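Local atomic coordinates of HTH-type transcriptional regulator mcbR (Escherichia coli UMEA 3718-1, PDB entry 4P9F), a protein that represses expression of McbA by binding to its promoter region, which prevents colanic acid overproduction and mucoidy, and is important for biofilm formation. Residues Gln9-Leu14 against Leu50-Val55; Ala27-Lys32 against Asn56-Ala61; Val128-Arg133 against Met148-Trp153. One frame throughout, in Å; residues are numbered along the deposited sequence.

Contact 1: Gln9-Leu14 against Leu50-Val55; sequences QVENDL and LRLVSV
Glu11 and Leu14 reach from helix 6-19 to Arg51 and Leu52 on helix 42-54 in the GntR-type winged-helix DNA-binding domain; helix 42-54 is the second helix of the helix-turn-helix, and Arg51 and Leu52 follow directly on the motif's last residue. The two helical segments cross at -55° with their axes 10.4 Å apart, so side chains rather than backbones fill the gap. The tight part is apolar. Leu14 offers its CB to the CD1 methyl of Leu52 at 3.6 Å, and its own CD1 also packs on that methyl. The leucine pair is buried: Leu14 also touches Leu49, and Leu52 goes on to Ala57 and Leu58. Glu11 is buried too, and the looser side is the end where it meets partly exposed Arg51 and water 1. Glu11 has CG anti to its backbone N (chi1 -176°) and an extended chain beyond it, which brings the carboxylate to the arginine, the two side chains crossing at roughly a right angle. Arg51 NH1 donates to Glu11 OE1 at 3.0 Å in a nearly straight salt-bridge hydrogen bond. OE1 lies in the guanidinium plane, whereas NH1 meets the carboxylate on its syn side but out of its plane, the two flat groups being turned 69° apart. The arginine chain passes across the carboxylate, with Arg51 CD 3.2 Å from Glu11 OE1. Here Arg51 packs on Ser54 of the second subunit. The second carboxylate oxygen turns to water: water 1 donates to Glu11 OE2 at 2.6 Å and, more weakly, to Arg51 O. That same carbonyl oxygen also receives a hydrogen bond from Ser54 OG at 2.6 Å.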
ATOM      1  N   GLN A   9      -6.486 -17.165  -8.388  1.00 23.57           N
ATOM      2  CA  GLN A   9      -6.571 -18.174  -7.348  1.00 24.04           C
ATOM      3  C   GLN A   9      -5.179 -18.548  -6.858  1.00 26.03           C
ATOM      4  O   GLN A   9      -4.923 -18.639  -5.654  1.00 23.10           O
ATOM      5  CB  GLN A   9      -7.294 -19.416  -7.882  1.00 32.79           C
ATOM      6  CG  GLN A   9      -7.605 -20.417  -6.826  1.00 51.29           C
ATOM      7  CD  GLN A   9      -8.465 -19.809  -5.738  1.00 67.21           C
ATOM      8  OE1 GLN A   9      -8.079 -19.778  -4.566  1.00 71.48           O
ATOM      9  NE2 GLN A   9      -9.630 -19.295  -6.128  1.00 65.37           N
ATOM     10  N   VAL A  10      -4.262 -18.741  -7.789  1.00 19.41           N
ATOM     11  CA  VAL A  10      -2.877 -19.001  -7.395  1.00 24.55           C
ATOM     12  C   VAL A  10      -2.274 -17.793  -6.662  1.00 24.57           C
ATOM     13  O   VAL A  10      -1.580 -17.940  -5.673  1.00 22.69           O
ATOM     14  CB  VAL A  10      -1.990 -19.346  -8.619  1.00 23.43           C
ATOM     15  CG1 VAL A  10      -0.539 -19.554  -8.178  1.00 17.91           C
ATOM     16  CG2 VAL A  10      -2.530 -20.610  -9.351  1.00 23.39           C
ATOM     17  N   GLU A  11      -2.543 -16.591  -7.172  1.00 25.11           N
ATOM     18  CA  GLU A  11      -2.005 -15.394  -6.555  1.00 24.66           C
ATOM     19  C   GLU A  11      -2.476 -15.212  -5.103  1.00 23.75           C
ATOM     20  O   GLU A  11      -1.673 -14.925  -4.211  1.00 24.56           O
ATOM     21  CB  GLU A  11      -2.407 -14.156  -7.342  1.00 22.71           C
ATOM     22  CG  GLU A  11      -1.753 -12.910  -6.760  1.00 29.14           C
ATOM     23  CD  GLU A  11      -2.273 -11.633  -7.370  1.00 38.24           C
ATOM     24  OE1 GLU A  11      -3.279 -11.692  -8.122  1.00 32.57           O
ATOM     25  OE2 GLU A  11      -1.652 -10.580  -7.108  1.00 34.84           O
ATOM     26  N   ASN A  12      -3.779 -15.370  -4.879  1.00 20.94           N
ATOM     27  CA  ASN A  12      -4.333 -15.256  -3.527  1.00 22.43           C
ATOM     28  C   ASN A  12      -3.799 -16.328  -2.601  1.00 28.49           C
ATOM     29  O   ASN A  12      -3.523 -16.057  -1.429  1.00 25.73           O
ATOM     30  CB  ASN A  12      -5.858 -15.299  -3.567  1.00 26.05           C
ATOM     31  CG  ASN A  12      -6.445 -14.019  -4.113  1.00 35.14           C
ATOM     32  OD1 ASN A  12      -5.811 -12.955  -4.054  1.00 34.10           O
ATOM     33  ND2 ASN A  12      -7.662 -14.097  -4.621  1.00 33.68           N
ATOM     34  N   ASP A  13      -3.634 -17.545  -3.116  1.00 22.50           N
ATOM     35  CA  ASP A  13      -3.070 -18.607  -2.280  1.00 28.16           C
ATOM     36  C   ASP A  13      -1.605 -18.324  -1.904  1.00 25.83           C
ATOM     37  O   ASP A  13      -1.190 -18.541  -0.764  1.00 28.62           O
ATOM     38  CB  ASP A  13      -3.218 -19.958  -2.970  1.00 30.06           C
ATOM     39  CG  ASP A  13      -4.684 -20.434  -2.989  1.00 50.48           C
ATOM     40  OD1 ASP A  13      -5.485 -19.916  -2.173  1.00 48.00           O
ATOM     41  OD2 ASP A  13      -5.036 -21.312  -3.812  1.00 55.27           O
ATOM     42  N   LEU A  14      -0.824 -17.829  -2.854  1.00 22.90           N
ATOM     43  CA  LEU A  14       0.545 -17.432  -2.547  1.00 21.54           C
ATOM     44  C   LEU A  14       0.577 -16.239  -1.571  1.00 21.60           C
ATOM     45  O   LEU A  14       1.428 -16.183  -0.691  1.00 20.30           O
ATOM     46  CB  LEU A  14       1.308 -17.064  -3.817  1.00 20.53           C
ATOM     47  CG  LEU A  14       1.685 -18.230  -4.735  1.00 26.13           C
ATOM     48  CD1 LEU A  14       2.170 -17.715  -6.077  1.00 28.20           C
ATOM     49  CD2 LEU A  14       2.730 -19.122  -4.058  1.00 25.81           C
ATOM     50  N   LEU A  50       4.551 -13.366 -11.079  1.00 23.63           N
ATOM     51  CA  LEU A  50       4.973 -12.068 -11.624  1.00 23.67           C
ATOM     52  C   LEU A  50       4.144 -10.931 -11.059  1.00 26.96           C
ATOM     53  O   LEU A  50       4.660  -9.828 -10.879  1.00 21.24           O
ATOM     54  CB  LEU A  50       4.911 -12.069 -13.154  1.00 29.84           C
ATOM     55  CG  LEU A  50       6.032 -12.900 -13.783  1.00 28.60           C
ATOM     56  CD1 LEU A  50       5.846 -13.058 -15.291  1.00 28.64           C
ATOM     57  CD2 LEU A  50       7.379 -12.256 -13.461  1.00 29.43           C
ATOM     58  N   ARG A  51       2.870 -11.199 -10.763  1.00 22.06           N
ATOM     59  CA  ARG A  51       2.039 -10.198 -10.087  1.00 24.84           C
ATOM     60  C   ARG A  51       2.633  -9.852  -8.716  1.00 25.84           C
ATOM     61  O   ARG A  51       2.629  -8.695  -8.303  1.00 23.56           O
ATOM     62  CB  ARG A  51       0.614 -10.727  -9.900  1.00 24.72           C
ATOM     63  CG  ARG A  51      -0.238 -10.773 -11.174  1.00 24.78           C
ATOM     64  CD  ARG A  51      -1.661 -11.261 -10.840  1.00 28.33           C
ATOM     65  NE  ARG A  51      -2.497 -11.311 -12.040  1.00 27.57           N
ATOM     66  CZ  ARG A  51      -3.791 -11.593 -12.039  1.00 30.20           C
ATOM     67  NH1 ARG A  51      -4.404 -11.878 -10.889  1.00 25.15           N
ATOM     68  NH2 ARG A  51      -4.458 -11.587 -13.185  1.00 26.29           N
ATOM     69  N   LEU A  52       3.149 -10.860  -8.019  1.00 21.06           N
ATOM     70  CA  LEU A  52       3.765 -10.640  -6.720  1.00 24.74           C
ATOM     71  C   LEU A  52       5.113  -9.916  -6.859  1.00 26.93           C
ATOM     72  O   LEU A  52       5.450  -9.046  -6.046  1.00 27.24           O
ATOM     73  CB  LEU A  52       3.910 -11.975  -5.992  1.00 25.59           C
ATOM     74  CG  LEU A  52       2.562 -12.575  -5.565  1.00 31.12           C
ATOM     75  CD1 LEU A  52       2.705 -14.025  -5.126  1.00 27.17           C
ATOM     76  CD2 LEU A  52       1.967 -11.755  -4.422  1.00 34.13           C
ATOM     77  N   VAL A  53       5.864 -10.247  -7.908  1.00 24.98           N
ATOM     78  CA  VAL A  53       7.103  -9.537  -8.201  1.00 23.50           C
ATOM     79  C   VAL A  53       6.814  -8.051  -8.417  1.00 30.89           C
ATOM     80  O   VAL A  53       7.538  -7.204  -7.922  1.00 25.92           O
ATOM     81  CB  VAL A  53       7.830 -10.129  -9.426  1.00 24.41           C
ATOM     82  CG1 VAL A  53       8.925  -9.164  -9.965  1.00 25.04           C
ATOM     83  CG2 VAL A  53       8.398 -11.501  -9.080  1.00 25.51           C
ATOM     84  N   SER A  54       5.741  -7.741  -9.139  1.00 23.20           N
ATOM     85  CA  SER A  54       5.436  -6.351  -9.486  1.00 28.05           C
ATOM     86  C   SER A  54       5.123  -5.484  -8.255  1.00 25.72           C
ATOM     87  O   SER A  54       5.263  -4.261  -8.314  1.00 31.86           O
ATOM     88  CB  SER A  54       4.276  -6.283 -10.486  1.00 30.49           C
ATOM     89  OG  SER A  54       3.053  -6.609  -9.857  1.00 50.88           O
ATOM     90  N   VAL A  55       4.648  -6.087  -7.168  1.00 26.55           N
ATOM     91  CA  VAL A  55       4.461  -5.323  -5.930  1.00 23.25           C
ATOM     92  C   VAL A  55       5.588  -5.602  -4.920  1.00 28.97           C
ATOM     93  O   VAL A  55       5.467  -5.267  -3.736  1.00 29.21           O
ATOM     94  CB  VAL A  55       3.067  -5.586  -5.282  1.00 28.77           C
ATOM     95  CG1 VAL A  55       1.967  -5.141  -6.232  1.00 27.75           C
ATOM     96  CG2 VAL A  55       2.905  -7.054  -4.861  1.00 25.70           C
TER
HETATM   97  O   HOH W   1       0.328  -9.104  -6.401  1.00 37.70           O

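Contact 2: Ala27-Lys32 against Asn56-Ala61; sequences ARLITK and NALSVA
The small three-stranded wing sheet of the DNA-binding domain brings Leu29 near Leu58 and Arg28 near Ala61. Strands 28-30 and 59-61 are its two outer strands, with strand 65-67 between them, so the two segments meet through side chains across the middle strand. That strand supplies the backbone pairing on both flanks: Leu29 pairs with Phe66 and Ser59 with Thr67. Toward helix 42-54, the CD1 methyl of Leu29 meets the CD2 methyl of Leu58 at 3.9 Å, the two side chains crossing at about a right angle. The Leu58 side chain also rests on Leu49 and Leu52 of helix 42-54, so the methyl contact links strand 28-30, through Leu58 in the loop before strand 59-61, to that helix. At the outer end, Arg28 runs extended from CG to NE and carries NH1 to 3.9 Å from Ala61 CB. The methyl approaches the guanidinium obliquely, and this is a plain van der Waals touch; the polar grip on Arg28 NH1 is a hydrogen bond to Pro62 O, just beyond Ala61. Ahead of strand 59-61, Asn56, with positive phi, is the C-prime residue of the Schellman motif that ends helix 42-54, with Ala57 N bonded to Leu52 O and Asn56 N to Val53 O. Its ND2 bonds to Glu147 OE1 of the second subunit. A helix, a short strand, the helix-turn-helix and then a hairpin wing make the winged-helix fold of GntR regulators.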
ATOM      1  N   ALA A  27      13.763 -18.473   0.231  1.00 30.45           N
ATOM      2  CA  ALA A  27      13.453 -19.720  -0.471  1.00 34.43           C
ATOM      3  C   ALA A  27      13.311 -19.524  -1.973  1.00 35.26           C
ATOM      4  O   ALA A  27      12.731 -18.534  -2.441  1.00 28.50           O
ATOM      5  CB  ALA A  27      12.165 -20.350   0.075  1.00 26.72           C
ATOM      6  N   ARG A  28      13.784 -20.515  -2.715  1.00 30.46           N
ATOM      7  CA  ARG A  28      13.746 -20.467  -4.167  1.00 30.64           C
ATOM      8  C   ARG A  28      12.475 -21.186  -4.611  1.00 26.89           C
ATOM      9  O   ARG A  28      12.257 -22.355  -4.294  1.00 30.56           O
ATOM     10  CB  ARG A  28      15.011 -21.121  -4.759  1.00 29.04           C
ATOM     11  CG  ARG A  28      15.006 -21.274  -6.282  1.00 30.13           C
ATOM     12  CD  ARG A  28      16.354 -21.824  -6.822  1.00 32.10           C
ATOM     13  NE  ARG A  28      16.202 -22.250  -8.208  1.00 30.91           N
ATOM     14  CZ  ARG A  28      16.347 -21.449  -9.258  1.00 34.29           C
ATOM     15  NH1 ARG A  28      16.690 -20.176  -9.067  1.00 28.29           N
ATOM     16  NH2 ARG A  28      16.165 -21.920 -10.500  1.00 31.22           N
ATOM     17  N   LEU A  29      11.603 -20.456  -5.293  1.00 21.72           N
ATOM     18  CA  LEU A  29      10.346 -21.005  -5.802  1.00 23.25           C
ATOM     19  C   LEU A  29      10.469 -21.300  -7.289  1.00 26.37           C
ATOM     20  O   LEU A  29      10.715 -20.387  -8.077  1.00 29.33           O
ATOM     21  CB  LEU A  29       9.204 -20.021  -5.551  1.00 22.60           C
ATOM     22  CG  LEU A  29       9.154 -19.437  -4.134  1.00 28.42           C
ATOM     23  CD1 LEU A  29       8.016 -18.404  -3.997  1.00 22.10           C
ATOM     24  CD2 LEU A  29       9.013 -20.545  -3.090  1.00 23.81           C
ATOM     25  N   ILE A  30      10.213 -22.540  -7.682  1.00 27.76           N
ATOM     26  CA  ILE A  30      10.364 -22.934  -9.085  1.00 31.22           C
ATOM     27  C   ILE A  30       8.975 -23.019  -9.718  1.00 27.45           C
ATOM     28  O   ILE A  30       8.137 -23.817  -9.285  1.00 24.20           O
ATOM     29  CB  ILE A  30      11.139 -24.283  -9.228  1.00 29.10           C
ATOM     30  CG1 ILE A  30      12.581 -24.134  -8.724  1.00 35.38           C
ATOM     31  CG2 ILE A  30      11.128 -24.805 -10.690  1.00 22.40           C
ATOM     32  CD1 ILE A  30      12.800 -24.641  -7.332  1.00 44.23           C
ATOM     33  N   THR A  31       8.710 -22.138 -10.684  1.00 17.70           N
ATOM     34  CA  THR A  31       7.406 -22.068 -11.356  1.00 21.29           C
ATOM     35  C   THR A  31       6.866 -23.454 -11.770  1.00 25.93           C
ATOM     36  O   THR A  31       5.720 -23.806 -11.482  1.00 22.12           O
ATOM     37  CB  THR A  31       7.513 -21.141 -12.583  1.00 27.83           C
ATOM     38  OG1 THR A  31       8.102 -19.902 -12.164  1.00 26.78           O
ATOM     39  CG2 THR A  31       6.160 -20.868 -13.198  1.00 24.51           C
ATOM     40  N   LYS A  32       7.712 -24.240 -12.424  1.00 24.53           N
ATOM     41  CA  LYS A  32       7.361 -25.578 -12.890  1.00 22.89           C
ATOM     42  C   LYS A  32       6.898 -26.507 -11.745  1.00 24.18           C
ATOM     43  O   LYS A  32       5.920 -27.241 -11.897  1.00 21.75           O
ATOM     44  CB  LYS A  32       8.561 -26.198 -13.615  1.00 25.20           C
ATOM     45  CG  LYS A  32       8.318 -27.608 -14.127  1.00 39.06           C
ATOM     46  CD  LYS A  32       7.296 -27.638 -15.248  1.00 45.13           C
ATOM     47  CE  LYS A  32       7.945 -27.993 -16.580  1.00 61.50           C
ATOM     48  NZ  LYS A  32       8.659 -29.308 -16.549  1.00 61.76           N
ATOM     49  N   ASN A  56       6.665  -6.230  -5.392  1.00 27.30           N
ATOM     50  CA  ASN A  56       7.852  -6.515  -4.570  1.00 28.16           C
ATOM     51  C   ASN A  56       7.617  -7.483  -3.413  1.00 29.01           C
ATOM     52  O   ASN A  56       8.337  -7.462  -2.416  1.00 28.90           O
ATOM     53  CB  ASN A  56       8.422  -5.195  -4.036  1.00 23.48           C
ATOM     54  CG  ASN A  56       8.869  -4.285  -5.157  1.00 36.55           C
ATOM     55  OD1 ASN A  56       9.540  -4.725  -6.070  1.00 36.95           O
ATOM     56  ND2 ASN A  56       8.438  -3.036  -5.128  1.00 38.20           N
ATOM     57  N   ALA A  57       6.600  -8.326  -3.561  1.00 28.07           N
ATOM     58  CA  ALA A  57       6.291  -9.384  -2.606  1.00 21.94           C
ATOM     59  C   ALA A  57       7.145 -10.620  -2.857  1.00 29.25           C
ATOM     60  O   ALA A  57       7.250 -11.506  -2.002  1.00 25.37           O
ATOM     61  CB  ALA A  57       4.815  -9.741  -2.672  1.00 19.48           C
ATOM     62  N   LEU A  58       7.669 -10.714  -4.074  1.00 24.32           N
ATOM     63  CA  LEU A  58       8.641 -11.731  -4.443  1.00 23.01           C
ATOM     64  C   LEU A  58       9.727 -11.092  -5.279  1.00 23.71           C
ATOM     65  O   LEU A  58       9.536  -9.999  -5.799  1.00 26.08           O
ATOM     66  CB  LEU A  58       7.980 -12.866  -5.237  1.00 20.96           C
ATOM     67  CG  LEU A  58       7.026 -13.781  -4.469  1.00 20.17           C
ATOM     68  CD1 LEU A  58       6.354 -14.717  -5.460  1.00 22.22           C
ATOM     69  CD2 LEU A  58       7.796 -14.571  -3.417  1.00 21.32           C
ATOM     70  N   SER A  59      10.845 -11.799  -5.435  1.00 22.29           N
ATOM     71  CA  SER A  59      11.934 -11.356  -6.294  1.00 27.42           C
ATOM     72  C   SER A  59      12.153 -12.343  -7.453  1.00 32.28           C
ATOM     73  O   SER A  59      11.924 -13.536  -7.306  1.00 27.77           O
ATOM     74  CB  SER A  59      13.241 -11.231  -5.493  1.00 37.33           C
ATOM     75  OG  SER A  59      13.126 -10.259  -4.474  1.00 43.59           O
ATOM     76  N   VAL A  60      12.630 -11.834  -8.583  1.00 26.85           N
ATOM     77  CA  VAL A  60      13.029 -12.654  -9.710  1.00 31.59           C
ATOM     78  C   VAL A  60      14.305 -13.427  -9.365  1.00 33.82           C
ATOM     79  O   VAL A  60      15.200 -12.896  -8.718  1.00 30.87           O
ATOM     80  CB  VAL A  60      13.275 -11.782 -10.951  1.00 38.10           C
ATOM     81  CG1 VAL A  60      13.916 -12.594 -12.055  1.00 43.35           C
ATOM     82  CG2 VAL A  60      11.959 -11.145 -11.402  1.00 37.58           C
ATOM     83  N   ALA A  61      14.353 -14.700  -9.745  1.00 35.61           N
ATOM     84  CA  ALA A  61      15.547 -15.543  -9.597  1.00 30.76           C
ATOM     85  C   ALA A  61      15.920 -16.183 -10.948  1.00 27.69           C
ATOM     86  O   ALA A  61      15.087 -16.238 -11.847  1.00 31.61           O
ATOM     87  CB  ALA A  61      15.301 -16.625  -8.519  1.00 24.62           C
TER

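Contact 3: Val128-Arg133 against Met148-Trp153; sequences VNRLFR and MIEQLW
Trp153 of helix 143-156 lays its six-membered ring beside Arg130 and Arg133 of helix 122-138, in the all-helical FCD domain. The two segments run antiparallel, at 163°, with axes 12.3 Å apart, and the indole spans much of that gap. The apolar contacts use the aliphatic parts of the arginines: Arg130 CG lies 3.6 Å from Trp153 CZ3, and Arg133 CB is 4.1 Å from Trp153 CH2, both approaching obliquely. Within its own helix, Ile149 CG2 covers one face of the indole near its rim. A water bridge joins the partly exposed Arg130 and Glu150. Arg130 bends at chi3 (66°); its guanidinium plane stands nearly perpendicular to the indole. Its NH1 is 4.5 Å from Glu150 OE2, too far for a salt bridge, and water 2 joins them, accepting from NH1 at 2.6 Å and donating to OE2 at 2.8 Å. The buried polar part is Glu87 of helix 73-95, which takes Trp153 NE1 on one carboxylate oxygen and Arg133 NH1 on the other. With an alanine here instead of Trp153, a gap would probably open beside Arg130 CG and Arg133 CB and Glu87 OE2 lose its indole N-H partner. The chemistry implies a division of labour: the arginine methylenes pack on the indole, while Arg133 pairs with Glu87 and Arg130 bonds Asn127 and reaches Glu150 through water.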
ATOM      1  N   VAL A 128      -6.305 -17.171  11.954  1.00 33.90           N
ATOM      2  CA  VAL A 128      -7.498 -16.624  12.589  1.00 42.13           C
ATOM      3  C   VAL A 128      -7.244 -15.173  13.058  1.00 39.16           C
ATOM      4  O   VAL A 128      -8.134 -14.332  12.940  1.00 33.34           O
ATOM      5  CB  VAL A 128      -7.980 -17.513  13.769  1.00 39.71           C
ATOM      6  CG1 VAL A 128      -9.151 -16.866  14.479  1.00 36.17           C
ATOM      7  CG2 VAL A 128      -8.409 -18.886  13.248  1.00 43.17           C
ATOM      8  N   ASN A 129      -6.044 -14.869  13.563  1.00 31.78           N
ATOM      9  CA  ASN A 129      -5.716 -13.478  13.924  1.00 33.14           C
ATOM     10  C   ASN A 129      -5.903 -12.537  12.727  1.00 39.18           C
ATOM     11  O   ASN A 129      -6.521 -11.471  12.838  1.00 37.18           O
ATOM     12  CB  ASN A 129      -4.284 -13.385  14.466  1.00 31.37           C
ATOM     13  CG  ASN A 129      -3.716 -11.970  14.412  1.00 32.54           C
ATOM     14  OD1 ASN A 129      -2.873 -11.668  13.580  1.00 45.20           O
ATOM     15  ND2 ASN A 129      -4.192 -11.099  15.279  1.00 34.87           N
ATOM     16  N   ARG A 130      -5.403 -12.982  11.581  1.00 37.23           N
ATOM     17  CA  ARG A 130      -5.559 -12.298  10.301  1.00 39.72           C
ATOM     18  C   ARG A 130      -7.027 -12.098   9.926  1.00 35.65           C
ATOM     19  O   ARG A 130      -7.455 -10.982   9.622  1.00 34.71           O
ATOM     20  CB  ARG A 130      -4.831 -13.113   9.220  1.00 41.53           C
ATOM     21  CG  ARG A 130      -4.640 -12.455   7.871  1.00 46.67           C
ATOM     22  CD  ARG A 130      -4.087 -13.491   6.884  1.00 51.34           C
ATOM     23  NE  ARG A 130      -5.072 -14.554   6.630  1.00 47.89           N
ATOM     24  CZ  ARG A 130      -6.047 -14.486   5.730  1.00 48.62           C
ATOM     25  NH1 ARG A 130      -6.217 -13.387   5.004  1.00 50.08           N
ATOM     26  NH2 ARG A 130      -6.876 -15.505   5.584  1.00 51.33           N
ATOM     27  N   LEU A 131      -7.792 -13.186   9.976  1.00 26.87           N
ATOM     28  CA  LEU A 131      -9.201 -13.169   9.598  1.00 37.21           C
ATOM     29  C   LEU A 131     -10.005 -12.262  10.528  1.00 37.79           C
ATOM     30  O   LEU A 131     -10.918 -11.558  10.105  1.00 35.11           O
ATOM     31  CB  LEU A 131      -9.761 -14.590   9.643  1.00 37.92           C
ATOM     32  CG  LEU A 131      -9.391 -15.512   8.482  1.00 42.06           C
ATOM     33  CD1 LEU A 131     -10.037 -16.873   8.666  1.00 37.72           C
ATOM     34  CD2 LEU A 131      -9.761 -14.901   7.134  1.00 43.18           C
ATOM     35  N   PHE A 132      -9.660 -12.302  11.806  1.00 37.28           N
ATOM     36  CA  PHE A 132     -10.315 -11.485  12.815  1.00 32.32           C
ATOM     37  C   PHE A 132     -10.093  -9.997  12.525  1.00 28.74           C
ATOM     38  O   PHE A 132     -11.045  -9.215  12.442  1.00 35.98           O
ATOM     39  CB  PHE A 132      -9.784 -11.866  14.204  1.00 34.39           C
ATOM     40  CG  PHE A 132     -10.331 -11.028  15.340  1.00 38.72           C
ATOM     41  CD1 PHE A 132     -11.587 -11.295  15.879  1.00 43.01           C
ATOM     42  CD2 PHE A 132      -9.577  -9.999  15.883  1.00 40.49           C
ATOM     43  CE1 PHE A 132     -12.094 -10.536  16.930  1.00 49.00           C
ATOM     44  CE2 PHE A 132     -10.071  -9.231  16.948  1.00 42.96           C
ATOM     45  CZ  PHE A 132     -11.333  -9.499  17.468  1.00 48.94           C
ATOM     46  N   ARG A 133      -8.839  -9.600  12.355  1.00 27.36           N
ATOM     47  CA  ARG A 133      -8.570  -8.183  12.143  1.00 31.75           C
ATOM     48  C   ARG A 133      -9.122  -7.706  10.795  1.00 31.29           C
ATOM     49  O   ARG A 133      -9.665  -6.611  10.689  1.00 39.59           O
ATOM     50  CB  ARG A 133      -7.071  -7.874  12.224  1.00 31.22           C
ATOM     51  CG  ARG A 133      -6.542  -7.670  13.657  1.00 34.16           C
ATOM     52  CD  ARG A 133      -5.099  -7.148  13.609  1.00 40.86           C
ATOM     53  NE  ARG A 133      -4.119  -8.014  14.237  1.00 54.91           N
ATOM     54  CZ  ARG A 133      -2.816  -7.766  14.221  1.00 57.54           C
ATOM     55  NH1 ARG A 133      -2.366  -6.682  13.606  1.00 49.82           N
ATOM     56  NH2 ARG A 133      -1.965  -8.596  14.813  1.00 67.31           N
HETATM   57  N   MSE A 148      -4.339  -2.407   1.090  1.00 24.06           N
HETATM   58  CA  MSE A 148      -2.980  -1.976   1.410  1.00 22.23           C
HETATM   59  C   MSE A 148      -2.477  -2.654   2.692  1.00 22.27           C
HETATM   60  O   MSE A 148      -1.310  -3.049   2.793  1.00 22.35           O
HETATM   61  CB  MSE A 148      -2.909  -0.454   1.563  1.00 23.60           C
HETATM   62  CG  MSE A 148      -1.486   0.024   1.833  1.00 27.90           C
HETATM   63 SE   MSE A 148      -1.211   1.913   1.450  0.78 38.22          SE
HETATM   64  CE  MSE A 148      -1.709   1.850  -0.428  1.00 36.99           C
ATOM     65  N   ILE A 149      -3.365  -2.790   3.666  1.00 25.99           N
ATOM     66  CA  ILE A 149      -3.024  -3.489   4.905  1.00 28.62           C
ATOM     67  C   ILE A 149      -2.666  -4.954   4.579  1.00 24.20           C
ATOM     68  O   ILE A 149      -1.650  -5.462   5.038  1.00 22.83           O
ATOM     69  CB  ILE A 149      -4.177  -3.404   5.943  1.00 27.95           C
ATOM     70  CG1 ILE A 149      -4.331  -1.954   6.451  1.00 21.65           C
ATOM     71  CG2 ILE A 149      -3.934  -4.372   7.127  1.00 23.03           C
ATOM     72  CD1 ILE A 149      -5.581  -1.728   7.345  1.00 22.14           C
ATOM     73  N   GLU A 150      -3.467  -5.603   3.742  1.00 22.55           N
ATOM     74  CA  GLU A 150      -3.158  -6.980   3.328  1.00 23.49           C
ATOM     75  C   GLU A 150      -1.822  -7.057   2.603  1.00 23.96           C
ATOM     76  O   GLU A 150      -1.042  -8.002   2.789  1.00 23.53           O
ATOM     77  CB  GLU A 150      -4.259  -7.509   2.415  1.00 29.86           C
ATOM     78  CG  GLU A 150      -5.561  -7.763   3.122  1.00 29.88           C
ATOM     79  CD  GLU A 150      -6.506  -8.579   2.278  1.00 35.83           C
ATOM     80  OE1 GLU A 150      -7.269  -7.954   1.525  1.00 45.05           O
ATOM     81  OE2 GLU A 150      -6.467  -9.828   2.335  1.00 42.49           O
ATOM     82  N   GLN A 151      -1.549  -6.047   1.784  1.00 22.70           N
ATOM     83  CA  GLN A 151      -0.288  -5.978   1.044  1.00 25.69           C
ATOM     84  C   GLN A 151       0.909  -5.949   2.018  1.00 30.84           C
ATOM     85  O   GLN A 151       1.909  -6.647   1.837  1.00 24.55           O
ATOM     86  CB  GLN A 151      -0.301  -4.738   0.162  1.00 27.53           C
ATOM     87  CG  GLN A 151       0.448  -4.845  -1.122  1.00 41.49           C
ATOM     88  CD  GLN A 151       0.493  -3.521  -1.863  1.00 34.14           C
ATOM     89  OE1 GLN A 151       1.554  -3.064  -2.255  1.00 35.51           O
ATOM     90  NE2 GLN A 151      -0.664  -2.900  -2.043  1.00 33.71           N
ATOM     91  N   LEU A 152       0.786  -5.154   3.072  1.00 20.88           N
ATOM     92  CA  LEU A 152       1.871  -5.033   4.049  1.00 21.54           C
ATOM     93  C   LEU A 152       2.043  -6.329   4.857  1.00 22.56           C
ATOM     94  O   LEU A 152       3.158  -6.699   5.212  1.00 23.11           O
ATOM     95  CB  LEU A 152       1.615  -3.830   4.951  1.00 20.43           C
ATOM     96  CG  LEU A 152       1.767  -2.484   4.213  1.00 26.46           C
ATOM     97  CD1 LEU A 152       1.170  -1.313   5.018  1.00 21.90           C
ATOM     98  CD2 LEU A 152       3.255  -2.203   3.905  1.00 21.53           C
ATOM     99  N   TRP A 153       0.948  -7.039   5.112  1.00 20.75           N
ATOM    100  CA  TRP A 153       1.031  -8.342   5.768  1.00 23.95           C
ATOM    101  C   TRP A 153       1.785  -9.355   4.910  1.00 23.49           C
ATOM    102  O   TRP A 153       2.493 -10.225   5.429  1.00 26.02           O
ATOM    103  CB  TRP A 153      -0.369  -8.873   6.056  1.00 24.91           C
ATOM    104  CG  TRP A 153      -1.070  -8.182   7.195  1.00 30.40           C
ATOM    105  CD1 TRP A 153      -0.533  -7.293   8.087  1.00 30.66           C
ATOM    106  CD2 TRP A 153      -2.468  -8.278   7.513  1.00 38.81           C
ATOM    107  NE1 TRP A 153      -1.506  -6.861   8.968  1.00 29.29           N
ATOM    108  CE2 TRP A 153      -2.704  -7.450   8.632  1.00 36.13           C
ATOM    109  CE3 TRP A 153      -3.550  -8.996   6.957  1.00 36.75           C
ATOM    110  CZ2 TRP A 153      -3.970  -7.319   9.215  1.00 34.74           C
ATOM    111  CZ3 TRP A 153      -4.810  -8.866   7.537  1.00 39.07           C
ATOM    112  CH2 TRP A 153      -5.006  -8.039   8.659  1.00 37.39           C
TER
HETATM  113  O   HOH W   2      -5.009 -11.273   4.171  1.00 33.90           O

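In the fold
Contacts 1 and 2 belong to one DNA-binding domain, their centres 10 Å apart, and their segments alternate along the chain: 9-14, 27-32, 50-55, 56-61. They share the end of helix 42-54, where Leu52 CB packs on Leu58 CD1, so helix 6-19, the helix-turn-helix and the wing form one continuous unit. Contact 3 comes later in the chain, between helices 122-138 and 143-156 of the FCD domain, with its centre 16 Å from that of contact 1 and 22 Å from that of contact 2. A slight packing touch of Val55 on Gln151 is where contacts 1 and 3 meet. All three lie within reach of the second subunit, contact 2 through Asn56 alone, so the dimer interface runs past both domains.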